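Local coordinates for protein putative esterase MT1895 (PDB 3S4K) that probably acts as a hotdog-fold thioesterase of the PaaI family, hydrolysing acyl-CoA thioesters such as 1,4-dihydroxy-2-naphthoyl-CoA, at residues 59-64 / 130-135. Sequence-based numbering, arbitrary orientation.
Sequences YCAMIE and VARGQV
Tyr59 lies along the start of the strand segment and meets two residues of it in turn. Its inner end, at CB and CG, rests on the methyl of Ala131, with CG 3.7 Å from Ala131 CB. Its outer end reaches Val130, whose CG2 is 3.6 Å from Tyr59 CE1 and equally close to OH. Both methyls come at the ring obliquely, and the Tyr59 and Val130 side chains cross at about a right angle. Val130 and Ala131 can both point at the helix because they form a classic beta bulge opposite Ile122, which also touches the Tyr59 side chain.

One turn on, Ile63 spreads its two branches over the strand. With chi1 at -76°, CG1 stands anti to the carbonyl carbon and carries CD1 back over the backbone of Arg132 and Gly133. CD1 is 3.9 Å from Gly133 N. The other branch, CG2, meets Val135 CG2 at 3.5 Å. Gly133 has no side chain, and Ile63 sits close over its backbone; the two CA atoms are 6.4 Å apart.

This is the hotdog fold: helix 56-75 is the sausage, and the curved antiparallel sheet wraps it. The short segments cross at -47°. No hydrogen bond links them, and apolar side chains make most of the contact.

Glu64 supplies a polar neighbour at the far end. Its chain bends at chi2 (75°) and brings OE1 to 3.6 Å from Val135 CG1. That oxygen is hydrogen-bonded to Asn89 on the adjoining strand 83-93. Phe93 of the second subunit packs against Glu64, and a bound 1,2-ethanediol lies near its side chain.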
loop_
_atom_site.group_PDB
_atom_site.type_symbol
_atom_site.label_atom_id
_atom_site.label_comp_id
_atom_site.label_asym_id
_atom_site.label_seq_id
_atom_site.Cartn_x
_atom_site.Cartn_y
_atom_site.Cartn_z
ATOM N N TYR A 59 4.316 4.363 -0.285
ATOM C CA TYR A 59 3.334 5.387 0.067
ATOM C C TYR A 59 2.054 4.780 0.635
ATOM O O TYR A 59 1.546 5.260 1.644
ATOM C CB TYR A 59 2.972 6.267 -1.129
ATOM C CG TYR A 59 4.132 7.072 -1.680
ATOM C CD1 TYR A 59 4.949 7.812 -0.849
ATOM C CD2 TYR A 59 4.363 7.137 -3.045
ATOM C CE1 TYR A 59 6.013 8.552 -1.351
ATOM C CE2 TYR A 59 5.418 7.881 -3.567
ATOM C CZ TYR A 59 6.228 8.588 -2.729
ATOM O OH TYR A 59 7.260 9.331 -3.255
ATOM N N CYS A 60 1.513 3.764 -0.025
ATOM C CA CYS A 60 0.404 3.011 0.577
ATOM C C CYS A 60 0.659 2.629 2.031
ATOM O O CYS A 60 -0.190 2.803 2.889
ATOM C CB CYS A 60 0.124 1.774 -0.230
ATOM S SG CYS A 60 -0.478 2.084 -1.888
ATOM N N ALA A 61 1.849 2.108 2.303
ATOM C CA ALA A 61 2.190 1.633 3.627
ATOM C C ALA A 61 2.328 2.757 4.644
ATOM O O ALA A 61 1.867 2.673 5.786
ATOM C CB ALA A 61 3.499 0.801 3.550
ATOM N N MET A 62 2.975 3.827 4.210
ATOM C CA MET A 62 3.120 5.054 5.006
ATOM C C MET A 62 1.757 5.584 5.419
ATOM O O MET A 62 1.499 5.897 6.595
ATOM C CB MET A 62 3.795 6.159 4.189
ATOM C CG MET A 62 5.298 6.203 4.226
ATOM S SD MET A 62 5.849 7.804 3.565
ATOM C CE MET A 62 5.526 8.939 4.911
ATOM N N ILE A 63 0.876 5.685 4.437
ATOM C CA ILE A 63 -0.483 6.171 4.633
ATOM C C ILE A 63 -1.198 5.256 5.621
ATOM O O ILE A 63 -1.834 5.719 6.550
ATOM C CB ILE A 63 -1.191 6.305 3.254
ATOM C CG1 ILE A 63 -0.663 7.547 2.544
ATOM C CG2 ILE A 63 -2.760 6.303 3.368
ATOM C CD1 ILE A 63 -0.833 7.522 1.040
ATOM N N GLU A 64 -1.029 3.951 5.466
ATOM C CA GLU A 64 -1.679 2.990 6.368
ATOM C C GLU A 64 -1.221 3.157 7.820
ATOM O O GLU A 64 -2.047 3.208 8.751
ATOM C CB GLU A 64 -1.413 1.565 5.861
ATOM C CG GLU A 64 -2.114 0.459 6.660
ATOM C CD GLU A 64 -3.599 0.356 6.393
ATOM O OE1 GLU A 64 -4.107 1.036 5.472
ATOM O OE2 GLU A 64 -4.264 -0.429 7.123
ATOM N N VAL A 130 3.238 14.054 -3.287
ATOM C CA VAL A 130 3.657 12.848 -4.009
ATOM C C VAL A 130 2.612 11.737 -3.973
ATOM O O VAL A 130 2.504 10.977 -4.952
ATOM C CB VAL A 130 5.067 12.321 -3.555
ATOM C CG1 VAL A 130 6.159 13.334 -3.893
ATOM C CG2 VAL A 130 5.108 11.976 -2.089
ATOM N N ALA A 131 1.839 11.645 -2.895
ATOM C CA ALA A 131 0.747 10.674 -2.762
ATOM C C ALA A 131 -0.249 11.185 -1.723
ATOM O O ALA A 131 0.124 11.980 -0.839
ATOM C CB ALA A 131 1.290 9.280 -2.377
ATOM N N ARG A 132 -1.501 10.744 -1.816
ATOM C CA ARG A 132 -2.565 11.165 -0.888
ATOM C C ARG A 132 -3.526 10.008 -0.814
ATOM O O ARG A 132 -3.829 9.413 -1.846
ATOM C CB ARG A 132 -3.250 12.423 -1.422
ATOM C CG ARG A 132 -4.422 13.013 -0.619
ATOM C CD ARG A 132 -5.117 14.105 -1.466
ATOM N NE ARG A 132 -6.100 14.884 -0.710
ATOM C CZ ARG A 132 -7.341 14.484 -0.459
ATOM N NH1 ARG A 132 -7.766 13.299 -0.888
ATOM N NH2 ARG A 132 -8.165 15.263 0.231
ATOM N N GLY A 133 -3.996 9.670 0.375
ATOM C CA GLY A 133 -4.828 8.475 0.521
ATOM C C GLY A 133 -5.790 8.575 1.687
ATOM O O GLY A 133 -5.588 9.393 2.599
ATOM N N GLN A 134 -6.813 7.731 1.668
ATOM C CA GLN A 134 -7.778 7.652 2.759
ATOM C C GLN A 134 -7.829 6.241 3.245
ATOM O O GLN A 134 -7.878 5.324 2.438
ATOM C CB GLN A 134 -9.147 8.103 2.309
ATOM C CG GLN A 134 -9.042 9.522 1.859
ATOM C CD GLN A 134 -10.308 10.122 1.383
ATOM O OE1 GLN A 134 -11.366 9.490 1.370
ATOM N NE2 GLN A 134 -10.210 11.373 0.971
ATOM N N VAL A 135 -7.830 6.096 4.566
ATOM C CA VAL A 135 -7.878 4.812 5.216
ATOM C C VAL A 135 -9.135 4.697 6.061
ATOM O O VAL A 135 -9.394 5.560 6.905
ATOM C CB VAL A 135 -6.622 4.613 6.085
ATOM C CG1 VAL A 135 -6.626 3.230 6.749
ATOM C CG2 VAL A 135 -5.366 4.824 5.246
#